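Local structure of putative ABC transporter (Thermobispora bispora, 4PE6) at residues A[108-113]-A[268-273]; A[97-102]-A[119-124]; A[72-77]-A[83-88]; A[278-283]-A[316-321]. The protein probably binds a small sugar or sugar-acid-like solute outside the cell and delivers it to an ABC transporter for uptake. All coordinates share one frame; numbering follows the deposited sequence.

Contact 1. Residues A[108-113]-A[268-273]; sequences KVVVFD and LWAALD. With LTH ((2R,3S)-2,3,4-trihydroxybutanoic acid), chain C.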
loop_
_atom_site.group_PDB
_atom_site.type_symbol
_atom_site.label_atom_id
_atom_site.label_comp_id
_atom_site.label_asym_id
_atom_site.label_seq_id
_atom_site.Cartn_x
_atom_site.Cartn_y
_atom_site.Cartn_z
ATOM N N LYS A 108 -8.544 21.798 -0.197
ATOM C CA LYS A 108 -7.850 21.050 -1.238
ATOM C C LYS A 108 -7.846 19.588 -0.820
ATOM O O LYS A 108 -7.486 19.257 0.328
ATOM C CB LYS A 108 -6.393 21.540 -1.426
ATOM C CG LYS A 108 -6.230 22.947 -1.982
ATOM C CD LYS A 108 -7.084 23.116 -3.235
ATOM C CE LYS A 108 -6.568 24.158 -4.193
ATOM N NZ LYS A 108 -7.112 25.500 -3.961
ATOM N N VAL A 109 -8.227 18.706 -1.733
ATOM C CA VAL A 109 -8.374 17.299 -1.388
ATOM C C VAL A 109 -7.468 16.454 -2.253
ATOM O O VAL A 109 -7.561 16.488 -3.473
ATOM C CB VAL A 109 -9.849 16.845 -1.530
ATOM C CG1 VAL A 109 -9.969 15.347 -1.314
ATOM C CG2 VAL A 109 -10.725 17.611 -0.552
ATOM N N VAL A 110 -6.555 15.731 -1.605
ATOM C CA VAL A 110 -5.728 14.747 -2.261
ATOM C C VAL A 110 -6.122 13.370 -1.774
ATOM O O VAL A 110 -5.961 13.029 -0.583
ATOM C CB VAL A 110 -4.228 14.978 -1.978
ATOM C CG1 VAL A 110 -3.388 13.971 -2.728
ATOM C CG2 VAL A 110 -3.828 16.402 -2.347
ATOM N N VAL A 111 -6.689 12.590 -2.687
ATOM C CA VAL A 111 -6.924 11.186 -2.444
ATOM C C VAL A 111 -5.634 10.455 -2.789
ATOM O O VAL A 111 -5.083 10.644 -3.878
ATOM C CB VAL A 111 -8.070 10.681 -3.322
ATOM C CG1 VAL A 111 -8.149 9.155 -3.303
ATOM C CG2 VAL A 111 -9.386 11.327 -2.893
ATOM N N PHE A 112 -5.133 9.634 -1.878
ATOM C CA PHE A 112 -3.900 8.913 -2.143
ATOM C C PHE A 112 -4.023 7.429 -1.867
ATOM O O PHE A 112 -4.938 6.991 -1.174
ATOM C CB PHE A 112 -2.678 9.522 -1.428
ATOM C CG PHE A 112 -2.670 9.299 0.048
ATOM C CD1 PHE A 112 -3.409 10.118 0.871
ATOM C CD2 PHE A 112 -1.963 8.249 0.602
ATOM C CE1 PHE A 112 -3.404 9.931 2.255
ATOM C CE2 PHE A 112 -1.968 8.043 1.961
ATOM C CZ PHE A 112 -2.689 8.874 2.785
ATOM N N ASP A 113 -3.104 6.667 -2.445
ATOM C CA ASP A 113 -3.092 5.213 -2.368
ATOM C C ASP A 113 -4.432 4.626 -2.778
ATOM O O ASP A 113 -4.905 3.638 -2.197
ATOM C CB ASP A 113 -2.722 4.768 -0.942
ATOM C CG ASP A 113 -2.541 3.266 -0.823
ATOM O OD1 ASP A 113 -1.878 2.691 -1.700
ATOM O OD2 ASP A 113 -3.063 2.663 0.158
ATOM N N LEU A 268 1.340 14.976 0.923
ATOM C CA LEU A 268 1.619 16.201 1.680
ATOM C C LEU A 268 2.230 17.267 0.767
ATOM O O LEU A 268 1.817 18.424 0.793
ATOM C CB LEU A 268 2.590 15.894 2.827
ATOM C CG LEU A 268 3.143 17.050 3.652
ATOM C CD1 LEU A 268 2.038 17.854 4.301
ATOM C CD2 LEU A 268 4.134 16.552 4.688
ATOM N N TRP A 269 3.240 16.885 -0.011
ATOM C CA TRP A 269 3.899 17.837 -0.914
ATOM C C TRP A 269 2.947 18.309 -1.998
ATOM O O TRP A 269 2.913 19.490 -2.316
ATOM C CB TRP A 269 5.167 17.265 -1.526
ATOM C CG TRP A 269 6.214 16.913 -0.480
ATOM C CD1 TRP A 269 6.848 15.729 -0.344
ATOM C CD2 TRP A 269 6.715 17.758 0.560
ATOM N NE1 TRP A 269 7.726 15.767 0.719
ATOM C CE2 TRP A 269 7.652 16.998 1.303
ATOM C CE3 TRP A 269 6.464 19.082 0.942
ATOM C CZ2 TRP A 269 8.347 17.517 2.398
ATOM C CZ3 TRP A 269 7.178 19.614 2.021
ATOM C CH2 TRP A 269 8.092 18.817 2.752
ATOM N N ALA A 270 2.157 17.398 -2.545
ATOM C CA ALA A 270 1.097 17.795 -3.474
ATOM C C ALA A 270 0.157 18.844 -2.867
ATOM O O ALA A 270 -0.145 19.864 -3.481
ATOM C CB ALA A 270 0.311 16.574 -3.927
ATOM N N ALA A 271 -0.309 18.595 -1.649
ATOM C CA ALA A 271 -1.208 19.533 -0.985
ATOM C C ALA A 271 -0.582 20.916 -0.834
ATOM O O ALA A 271 -1.251 21.924 -1.083
ATOM C CB ALA A 271 -1.661 18.987 0.365
ATOM N N LEU A 272 0.683 20.970 -0.420
ATOM C CA LEU A 272 1.339 22.237 -0.212
ATOM C C LEU A 272 1.504 22.987 -1.540
ATOM O O LEU A 272 1.348 24.194 -1.575
ATOM C CB LEU A 272 2.702 22.065 0.442
ATOM C CG LEU A 272 2.688 21.506 1.861
ATOM C CD1 LEU A 272 4.112 21.514 2.404
ATOM C CD2 LEU A 272 1.772 22.277 2.781
ATOM N N ASP A 273 1.761 22.267 -2.619
ATOM C CA ASP A 273 1.877 22.916 -3.936
ATOM C C ASP A 273 0.516 23.442 -4.392
ATOM O O ASP A 273 0.404 24.558 -4.937
ATOM C CB ASP A 273 2.515 21.976 -4.965
ATOM C CG ASP A 273 4.064 22.015 -4.913
ATOM O OD1 ASP A 273 4.614 22.815 -4.125
ATOM O OD2 ASP A 273 4.735 21.275 -5.656
HETATM O O1 LTH C . -1.227 -2.614 2.106
HETATM C C1 LTH C . -2.075 -1.653 2.204
HETATM O O LTH C . -2.750 -1.369 3.216
HETATM C C2 LTH C . -2.223 -0.686 1.004
HETATM O O2 LTH C . -3.253 0.303 1.255
HETATM C C3 LTH C . -2.597 -1.418 -0.268
HETATM O O3 LTH C . -3.825 -2.118 -0.080
HETATM C C4 LTH C . -2.791 -0.386 -1.398
HETATM O O4 LTH C . -1.489 0.215 -1.619
#
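Val110 lies against Ala270 and Ala271 where strand 108-112 runs beneath helix 263-275, and a single branch of it, CG2, makes both contacts. Val110 CG2 stands 4.4 Å from Ala270 CB and 4.3 Å from Ala271 CB. With only methyl groups at these helix positions, nothing bulky separates helix and strand, and the CA atoms of Val110 and Ala271 come within 6.7 Å. Further along, the strand ends and Asp113, the next residue, meets the ligand. With CG anti to the backbone N (chi1 -174°), its carboxylate takes one hydroxyl of (2R,3S)-2,3,4-trihydroxybutanoic acid on each oxygen: ligand O4 donates to Asp113 OD1 at 2.5 Å, and ligand O2 donates to Asp113 OD2 at 2.6 Å. Asn88 ND2 and Gln263 NE2 give a further hydrogen bond to OD2 and OD1 respectively, and the four bonds together probably hold the carboxylate's rotation. An alanine at Asp113 removes both acceptors, and the O2 and O4 hydroxyls would probably be left without these mates. The example illustrates a binding residue just beyond a strand end: strand 108-112 lies between strands 84-88 and 122-126, with helix 263-275 on one face and helix 96-104 on the other.

Contact 2. Residues A[97-102]-A[119-124]; sequences PVIQQA and PCAYIL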
loop_
_atom_site.group_PDB
_atom_site.type_symbol
_atom_site.label_atom_id
_atom_site.label_comp_id
_atom_site.label_asym_id
_atom_site.label_seq_id
_atom_site.Cartn_x
_atom_site.Cartn_y
_atom_site.Cartn_z
ATOM N N PRO A 97 -19.614 12.042 -1.515
ATOM C CA PRO A 97 -20.332 13.241 -1.055
ATOM C C PRO A 97 -19.513 14.090 -0.073
ATOM O O PRO A 97 -19.471 15.301 -0.204
ATOM C CB PRO A 97 -21.592 12.664 -0.402
ATOM C CG PRO A 97 -21.833 11.385 -1.160
ATOM C CD PRO A 97 -20.452 10.835 -1.409
ATOM N N VAL A 98 -18.833 13.469 0.882
ATOM C CA VAL A 98 -18.099 14.264 1.856
ATOM C C VAL A 98 -16.868 14.886 1.224
ATOM O O VAL A 98 -16.444 15.960 1.640
ATOM C CB VAL A 98 -17.756 13.495 3.151
ATOM C CG1 VAL A 98 -16.607 12.523 2.945
ATOM C CG2 VAL A 98 -17.435 14.476 4.272
ATOM N N ILE A 99 -16.314 14.231 0.206
ATOM C CA ILE A 99 -15.193 14.812 -0.537
ATOM C C ILE A 99 -15.683 16.075 -1.220
ATOM O O ILE A 99 -15.027 17.110 -1.162
ATOM C CB ILE A 99 -14.539 13.798 -1.504
ATOM C CG1 ILE A 99 -13.712 12.779 -0.698
ATOM C CG2 ILE A 99 -13.661 14.496 -2.529
ATOM C CD1 ILE A 99 -13.207 11.599 -1.514
ATOM N N GLN A 100 -16.857 16.009 -1.836
ATOM C CA GLN A 100 -17.410 17.195 -2.474
ATOM C C GLN A 100 -17.741 18.278 -1.446
ATOM O O GLN A 100 -17.597 19.460 -1.726
ATOM C CB GLN A 100 -18.628 16.835 -3.310
ATOM C CG GLN A 100 -19.167 17.993 -4.147
ATOM C CD GLN A 100 -18.190 18.435 -5.205
ATOM O OE1 GLN A 100 -17.826 17.656 -6.075
ATOM N NE2 GLN A 100 -17.750 19.685 -5.134
ATOM N N GLN A 101 -18.163 17.873 -0.246
ATOM C CA GLN A 101 -18.443 18.814 0.829
ATOM C C GLN A 101 -17.164 19.555 1.233
ATOM O O GLN A 101 -17.169 20.784 1.437
ATOM C CB GLN A 101 -19.057 18.074 2.037
ATOM C CG GLN A 101 -19.362 18.962 3.239
ATOM C CD GLN A 101 -19.813 18.189 4.459
ATOM O OE1 GLN A 101 -20.408 17.117 4.348
ATOM N NE2 GLN A 101 -19.535 18.740 5.642
ATOM N N ALA A 102 -16.068 18.810 1.355
ATOM C CA ALA A 102 -14.777 19.397 1.649
ATOM C C ALA A 102 -14.375 20.415 0.577
ATOM O O ALA A 102 -13.982 21.523 0.901
ATOM C CB ALA A 102 -13.711 18.316 1.788
ATOM N N PRO A 119 -14.444 13.968 -8.611
ATOM C CA PRO A 119 -13.969 14.954 -9.587
ATOM C C PRO A 119 -13.198 16.132 -9.028
ATOM O O PRO A 119 -12.311 16.637 -9.689
ATOM C CB PRO A 119 -15.272 15.457 -10.250
ATOM C CG PRO A 119 -16.241 14.346 -10.085
ATOM C CD PRO A 119 -15.884 13.678 -8.782
ATOM N N CYS A 120 -13.539 16.570 -7.825
ATOM C CA CYS A 120 -12.886 17.724 -7.224
ATOM C C CYS A 120 -11.530 17.376 -6.585
ATOM O O CYS A 120 -10.754 18.258 -6.294
ATOM C CB CYS A 120 -13.811 18.366 -6.195
ATOM S SG CYS A 120 -13.871 17.568 -4.574
ATOM N N ALA A 121 -11.261 16.094 -6.379
ATOM C CA ALA A 121 -10.035 15.653 -5.711
ATOM C C ALA A 121 -8.922 15.406 -6.702
ATOM O O ALA A 121 -9.168 15.106 -7.884
ATOM C CB ALA A 121 -10.301 14.382 -4.922
ATOM N N TYR A 122 -7.697 15.517 -6.215
ATOM C CA TYR A 122 -6.514 15.079 -6.929
ATOM C C TYR A 122 -6.132 13.669 -6.476
ATOM O O TYR A 122 -6.099 13.373 -5.272
ATOM C CB TYR A 122 -5.359 16.053 -6.658
ATOM C CG TYR A 122 -5.598 17.432 -7.252
ATOM C CD1 TYR A 122 -6.392 18.366 -6.604
ATOM C CD2 TYR A 122 -5.050 17.787 -8.502
ATOM C CE1 TYR A 122 -6.637 19.616 -7.152
ATOM C CE2 TYR A 122 -5.271 19.038 -9.046
ATOM C CZ TYR A 122 -6.056 19.944 -8.370
ATOM O OH TYR A 122 -6.276 21.183 -8.937
ATOM N N ILE A 123 -5.860 12.799 -7.442
ATOM C CA ILE A 123 -5.487 11.414 -7.173
ATOM C C ILE A 123 -3.953 11.198 -7.277
ATOM O O ILE A 123 -3.320 11.514 -8.307
ATOM C CB ILE A 123 -6.202 10.449 -8.135
ATOM C CG1 ILE A 123 -7.667 10.186 -7.723
ATOM C CG2 ILE A 123 -5.504 9.087 -8.128
ATOM C CD1 ILE A 123 -8.517 11.396 -7.401
ATOM N N LEU A 124 -3.377 10.610 -6.231
ATOM C CA LEU A 124 -1.973 10.235 -6.225
ATOM C C LEU A 124 -1.900 8.788 -5.786
ATOM O O LEU A 124 -2.198 8.469 -4.645
ATOM C CB LEU A 124 -1.168 11.119 -5.278
ATOM C CG LEU A 124 0.357 10.979 -5.416
ATOM C CD1 LEU A 124 1.015 12.264 -4.951
ATOM C CD2 LEU A 124 0.936 9.769 -4.652
HETATM O O HOH W 1 -15.768 15.785 -6.186
#
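Ile99 and Cys120 meet through a branch methyl and a sulfur: Ile99 CG2 lies 3.7 Å from Cys120 SG. Ile99 CG2 also reaches Ala121 CB at 4.1 Å, so one carbon of the helix bridges two successive residues of 119-124. The sulfur passes close to the helix backbone as well, with Ile99 O 3.6 Å from Cys120 SG. One residue on, Gln100 brings OE1 to 4.1 Å from Cys120 CB, and nearby a water joins the two segments. The water donates to Gln100 OE1 at 2.8 Å and accepts from Cys120 N at 2.9 Å, giving the backbone amide a partner that the helix does not supply directly.

A second shell probably helps to position these groups. Cys120 SG is tied covalently to Cys103 SG, one turn beyond Ile99 on the helix, and this disulfide pins residues 119-124 to it. Gln100 bends at its second torsion (chi2 65°), and its NE2 is held by Asp104 OD1, which probably helps to turn OE1 to the water. Beneath, Ile99 and Ala121 both rest on Val109 of strand 108-112. Helix 96-104 thus covers the sheet beside helix 67-78, while strand 122-126 runs on between strands 108-112 and 283-290.

Contact 3. Residues A[72-77]-A[83-88]; sequences AQIKSL and DALLIN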
loop_
_atom_site.group_PDB
_atom_site.type_symbol
_atom_site.label_atom_id
_atom_site.label_comp_id
_atom_site.label_asym_id
_atom_site.label_seq_id
_atom_site.Cartn_x
_atom_site.Cartn_y
_atom_site.Cartn_z
ATOM N N ALA A 72 -17.928 9.963 8.838
ATOM C CA ALA A 72 -18.169 10.738 10.062
ATOM C C ALA A 72 -16.903 11.449 10.526
ATOM O O ALA A 72 -16.940 12.616 10.880
ATOM C CB ALA A 72 -18.699 9.848 11.186
ATOM N N GLN A 73 -15.780 10.743 10.520
ATOM C CA GLN A 73 -14.528 11.356 10.942
ATOM C C GLN A 73 -14.117 12.542 10.063
ATOM O O GLN A 73 -13.597 13.544 10.560
ATOM C CB GLN A 73 -13.427 10.313 10.989
ATOM C CG GLN A 73 -13.588 9.313 12.114
ATOM C CD GLN A 73 -12.563 8.192 12.035
ATOM O OE1 GLN A 73 -12.071 7.846 10.950
ATOM N NE2 GLN A 73 -12.228 7.623 13.186
ATOM N N ILE A 74 -14.338 12.429 8.763
ATOM C CA ILE A 74 -14.001 13.524 7.876
ATOM C C ILE A 74 -14.856 14.763 8.198
ATOM O O ILE A 74 -14.335 15.870 8.261
ATOM C CB ILE A 74 -14.091 13.088 6.400
ATOM C CG1 ILE A 74 -12.990 12.059 6.111
ATOM C CG2 ILE A 74 -14.002 14.295 5.476
ATOM C CD1 ILE A 74 -12.994 11.471 4.710
ATOM N N LYS A 75 -16.145 14.576 8.475
ATOM C CA LYS A 75 -16.980 15.700 8.885
ATOM C C LYS A 75 -16.468 16.351 10.175
ATOM O O LYS A 75 -16.451 17.574 10.278
ATOM C CB LYS A 75 -18.437 15.281 9.011
ATOM C CG LYS A 75 -19.016 14.827 7.685
ATOM C CD LYS A 75 -20.344 14.124 7.856
ATOM C CE LYS A 75 -20.923 13.758 6.495
ATOM N NZ LYS A 75 -22.166 12.986 6.662
ATOM N N SER A 76 -16.017 15.561 11.150
ATOM C CA SER A 76 -15.436 16.153 12.367
ATOM C C SER A 76 -14.140 16.916 12.048
ATOM O O SER A 76 -13.861 17.971 12.643
ATOM C CB SER A 76 -15.222 15.110 13.474
ATOM O OG SER A 76 -16.473 14.722 14.037
ATOM N N LEU A 77 -13.364 16.406 11.098
ATOM C CA LEU A 77 -12.158 17.115 10.648
ATOM C C LEU A 77 -12.515 18.439 9.977
ATOM O O LEU A 77 -11.849 19.454 10.204
ATOM C CB LEU A 77 -11.314 16.260 9.690
ATOM C CG LEU A 77 -10.393 15.233 10.373
ATOM C CD1 LEU A 77 -9.863 14.241 9.356
ATOM C CD2 LEU A 77 -9.259 15.934 11.091
ATOM N N ASP A 83 -6.923 23.263 5.728
ATOM C CA ASP A 83 -6.657 23.849 4.402
ATOM C C ASP A 83 -6.541 22.799 3.294
ATOM O O ASP A 83 -6.839 23.057 2.117
ATOM C CB ASP A 83 -5.391 24.693 4.517
ATOM C CG ASP A 83 -5.588 25.853 5.462
ATOM O OD1 ASP A 83 -6.434 26.714 5.144
ATOM O OD2 ASP A 83 -4.959 25.879 6.539
ATOM N N ALA A 84 -6.055 21.630 3.677
ATOM C CA ALA A 84 -5.992 20.456 2.797
ATOM C C ALA A 84 -6.328 19.220 3.597
ATOM O O ALA A 84 -6.048 19.137 4.815
ATOM C CB ALA A 84 -4.607 20.317 2.169
ATOM N N LEU A 85 -6.902 18.257 2.896
ATOM C CA LEU A 85 -7.321 17.007 3.449
ATOM C C LEU A 85 -6.747 15.895 2.573
ATOM O O LEU A 85 -6.986 15.868 1.350
ATOM C CB LEU A 85 -8.857 16.950 3.470
ATOM C CG LEU A 85 -9.458 15.643 3.960
ATOM C CD1 LEU A 85 -9.092 15.365 5.422
ATOM C CD2 LEU A 85 -10.977 15.678 3.752
ATOM N N LEU A 86 -5.937 15.030 3.176
ATOM C CA LEU A 86 -5.375 13.870 2.487
ATOM C C LEU A 86 -6.170 12.644 2.866
ATOM O O LEU A 86 -6.408 12.391 4.069
ATOM C CB LEU A 86 -3.906 13.660 2.873
ATOM C CG LEU A 86 -3.032 14.917 2.925
ATOM C CD1 LEU A 86 -1.581 14.570 3.240
ATOM C CD2 LEU A 86 -3.105 15.703 1.641
ATOM N N ILE A 87 -6.595 11.872 1.873
ATOM C CA ILE A 87 -7.526 10.776 2.168
ATOM C C ILE A 87 -7.064 9.446 1.600
ATOM O O ILE A 87 -6.831 9.326 0.382
ATOM C CB ILE A 87 -8.949 11.031 1.629
ATOM C CG1 ILE A 87 -9.493 12.344 2.151
ATOM C CG2 ILE A 87 -9.854 9.848 1.976
ATOM C CD1 ILE A 87 -10.805 12.730 1.503
ATOM N N ASN A 88 -6.919 8.451 2.476
ATOM C CA ASN A 88 -6.810 7.064 2.033
ATOM C C ASN A 88 -8.192 6.436 2.232
ATOM O O ASN A 88 -8.615 6.097 3.369
ATOM C CB ASN A 88 -5.714 6.311 2.758
ATOM C CG ASN A 88 -5.406 4.953 2.124
ATOM O OD1 ASN A 88 -6.305 4.275 1.648
ATOM N ND2 ASN A 88 -4.134 4.555 2.130
#
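Leu77 N bonds to Gln73 O at 2.9 Å, a helical bond that helps to hold Leu77 on the face turned to strand 84-88. The strand's own amides look to neighbouring strands, and the contact itself is made wholly of methyl groups. Leu85 is shared: its CD2 meets Ile74 CG2 at 3.7 Å, while its CD1 faces Leu77 CD1 at 4.2 Å. Leu85 points its CB toward the helix, and a first torsion of 177°, which sets CG opposite the amide nitrogen, sends one methyl to each helix residue. Ile74 divides its contacts too, since its longer branch leads away to Ile87, CD1 to CD1 at 4.1 Å. Ile74 crosses both Leu85 and Ile87 nearly at right angles, whereas Leu77 meets Leu85 at a slant. Val98 and Leu95 pack round Ile74 as well. The helix segment runs nearly antiparallel to the strand, at 165°, with axes 11.0 Å apart at closest approach. This pair is the second half of a beta-alpha-beta crossover: from strand 55-60 the chain passes through helix 67-78 into parallel strand 84-88, with strand 20-25 between the two, as in the Rossmann-like lobes of periplasmic binding proteins.

Contact 4. Residues A[278-283]-A[316-321]; sequences RDLPKQ and ELFRQQ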
loop_
_atom_site.group_PDB
_atom_site.type_symbol
_atom_site.label_atom_id
_atom_site.label_comp_id
_atom_site.label_asym_id
_atom_site.label_seq_id
_atom_site.Cartn_x
_atom_site.Cartn_y
_atom_site.Cartn_z
ATOM N N ARG A 278 -0.284 26.161 -7.396
ATOM C CA ARG A 278 0.357 25.399 -8.454
ATOM C C ARG A 278 -0.604 24.385 -9.027
ATOM O O ARG A 278 -1.483 23.890 -8.341
ATOM C CB ARG A 278 1.600 24.677 -7.957
ATOM C CG ARG A 278 2.720 25.595 -7.516
ATOM C CD ARG A 278 3.916 24.765 -7.102
ATOM N NE ARG A 278 5.002 25.632 -6.677
ATOM C CZ ARG A 278 6.167 25.789 -7.296
ATOM N NH1 ARG A 278 6.484 25.110 -8.388
ATOM N NH2 ARG A 278 7.035 26.642 -6.783
ATOM N N ASP A 279 -0.400 24.070 -10.294
ATOM C CA ASP A 279 -1.258 23.146 -11.004
ATOM C C ASP A 279 -0.638 21.784 -10.920
ATOM O O ASP A 279 0.561 21.645 -11.110
ATOM C CB ASP A 279 -1.405 23.557 -12.469
ATOM C CG ASP A 279 -2.262 24.786 -12.634
ATOM O OD1 ASP A 279 -2.984 25.124 -11.676
ATOM O OD2 ASP A 279 -2.219 25.413 -13.701
ATOM N N LEU A 280 -1.459 20.792 -10.621
ATOM C CA LEU A 280 -1.039 19.406 -10.655
ATOM C C LEU A 280 -1.992 18.660 -11.577
ATOM O O LEU A 280 -3.140 19.039 -11.700
ATOM C CB LEU A 280 -1.110 18.790 -9.245
ATOM C CG LEU A 280 -0.157 19.311 -8.164
ATOM C CD1 LEU A 280 -0.436 18.572 -6.849
ATOM C CD2 LEU A 280 1.311 19.168 -8.576
ATOM N N PRO A 281 -1.526 17.575 -12.209
ATOM C CA PRO A 281 -2.459 16.677 -12.869
ATOM C C PRO A 281 -3.469 16.086 -11.887
ATOM O O PRO A 281 -3.108 15.757 -10.751
ATOM C CB PRO A 281 -1.559 15.559 -13.432
ATOM C CG PRO A 281 -0.168 16.069 -13.355
ATOM C CD PRO A 281 -0.145 17.074 -12.239
ATOM N N LYS A 282 -4.717 15.940 -12.325
ATOM C CA LYS A 282 -5.762 15.362 -11.488
ATOM C C LYS A 282 -5.455 13.914 -11.119
ATOM O O LYS A 282 -5.986 13.403 -10.127
ATOM C CB LYS A 282 -7.137 15.397 -12.188
ATOM C CG LYS A 282 -7.686 16.785 -12.506
ATOM C CD LYS A 282 -8.040 17.610 -11.268
ATOM C CE LYS A 282 -9.364 17.168 -10.653
ATOM N NZ LYS A 282 -9.819 18.102 -9.586
ATOM N N GLN A 283 -4.662 13.246 -11.956
ATOM C CA GLN A 283 -4.275 11.857 -11.712
ATOM C C GLN A 283 -2.763 11.741 -11.813
ATOM O O GLN A 283 -2.169 12.168 -12.794
ATOM C CB GLN A 283 -4.972 10.917 -12.699
ATOM C CG GLN A 283 -4.831 9.438 -12.323
ATOM C CD GLN A 283 -3.449 8.872 -12.618
ATOM O OE1 GLN A 283 -2.810 9.252 -13.597
ATOM N NE2 GLN A 283 -2.976 7.968 -11.757
ATOM N N GLU A 316 11.354 18.409 -3.464
ATOM C CA GLU A 316 12.025 18.441 -4.763
ATOM C C GLU A 316 11.853 17.141 -5.578
ATOM O O GLU A 316 11.558 17.186 -6.781
ATOM C CB GLU A 316 13.525 18.786 -4.589
ATOM C CG GLU A 316 14.103 19.556 -5.766
ATOM C CD GLU A 316 13.234 20.746 -6.173
ATOM O OE1 GLU A 316 13.041 21.664 -5.340
ATOM O OE2 GLU A 316 12.724 20.756 -7.321
ATOM N N LEU A 317 12.013 15.986 -4.928
ATOM C CA LEU A 317 11.801 14.707 -5.625
ATOM C C LEU A 317 10.350 14.566 -6.058
ATOM O O LEU A 317 10.079 14.089 -7.152
ATOM C CB LEU A 317 12.227 13.500 -4.775
ATOM C CG LEU A 317 13.743 13.311 -4.618
ATOM C CD1 LEU A 317 14.038 12.180 -3.636
ATOM C CD2 LEU A 317 14.428 13.046 -5.958
ATOM N N PHE A 318 9.425 15.008 -5.209
ATOM C CA PHE A 318 8.011 15.057 -5.587
ATOM C C PHE A 318 7.801 15.831 -6.893
ATOM O O PHE A 318 7.217 15.312 -7.840
ATOM C CB PHE A 318 7.160 15.677 -4.479
ATOM C CG PHE A 318 5.779 16.039 -4.931
ATOM C CD1 PHE A 318 4.829 15.060 -5.102
ATOM C CD2 PHE A 318 5.451 17.355 -5.229
ATOM C CE1 PHE A 318 3.560 15.372 -5.560
ATOM C CE2 PHE A 318 4.186 17.674 -5.682
ATOM C CZ PHE A 318 3.235 16.685 -5.836
ATOM N N ARG A 319 8.290 17.070 -6.927
ATOM C CA ARG A 319 8.152 17.930 -8.103
ATOM C C ARG A 319 8.771 17.320 -9.356
ATOM O O ARG A 319 8.191 17.418 -10.446
ATOM C CB ARG A 319 8.727 19.326 -7.831
ATOM C CG ARG A 319 7.786 20.192 -7.009
ATOM C CD ARG A 319 8.441 21.500 -6.617
ATOM N NE ARG A 319 7.568 22.316 -5.779
ATOM C CZ ARG A 319 7.943 23.452 -5.205
ATOM N NH1 ARG A 319 9.173 23.911 -5.367
ATOM N NH2 ARG A 319 7.078 24.139 -4.466
ATOM N N GLN A 320 9.933 16.684 -9.201
ATOM C CA GLN A 320 10.564 15.964 -10.311
ATOM C C GLN A 320 9.638 14.918 -10.895
ATOM O O GLN A 320 9.514 14.805 -12.110
ATOM C CB GLN A 320 11.847 15.261 -9.868
ATOM C CG GLN A 320 13.056 16.158 -9.695
ATOM C CD GLN A 320 14.269 15.363 -9.228
ATOM O OE1 GLN A 320 14.447 14.193 -9.605
ATOM N NE2 GLN A 320 15.103 15.983 -8.395
ATOM N N GLN A 321 9.019 14.121 -10.026
ATOM C CA GLN A 321 8.107 13.066 -10.485
ATOM C C GLN A 321 6.887 13.652 -11.172
ATOM O O GLN A 321 6.437 13.113 -12.181
ATOM C CB GLN A 321 7.668 12.143 -9.332
ATOM C CG GLN A 321 6.583 11.129 -9.705
ATOM C CD GLN A 321 7.089 9.938 -10.512
ATOM O OE1 GLN A 321 8.282 9.641 -10.528
ATOM N NE2 GLN A 321 6.164 9.234 -11.171
#
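Arg278 and Arg319 form a stack of two guanidinium groups, with centres 3.6 Å apart and planes only 20° from parallel. The overlap is offset: Arg319 NH2 lies over one face of the Arg278 group, 3.4 Å from Arg278 CZ, while Arg278 CZ lies over a face of Arg319. Both chains are extended from CG to NE, yet they approach at about a right angle, one from the loop and the other from the helix.

Nearby acids probably make the closeness of two cations tolerable. Arg278 NE is paired with Glu276 OE1 and Arg319 NH2 with Asp273 OD1, and each arginine has a weak, long ion pair with the other's acid. The carboxylates probably offset the positive charges of the stack. A leucine in place of Arg319 removes the guanidinium, which would probably cost Asp273 a salt-bridge partner and leave Arg278 freer to turn.

The apolar part is smaller. Leu280 and Phe318 reach toward each other from opposite directions, Leu280 CD2 coming to 4.2 Å from Phe318 CZ. Both residues also pack on Ala270, so the loop leading into strand 283-290 and helix 315-327 are joined over helix 263-275; Tyr122 and Leu124 of strand 122-126 lie beneath.

In the fold
Contacts 1, 2 and 3 build on one sheet: strands 84-88, 108-112 and 122-126 are consecutive in it, linked by probable hydrogen bonds such as Val110 O to Ile87 N and Val111 N to Tyr122 O, each 2.8 Å. The centre of contact 1 is about 11 Å from that of contact 2 and 12 Å from that of contact 3. Contacts 2 and 3 place their helices on one face of the sheet, contact 1 its helix on the other. Contact 4 adds an outer layer behind that helix, about 10 Å from contact 1 between centres. Contact 1 reaches the ligand directly, whereas Ile87 of contact 3 has its side chain about 12 Å from it.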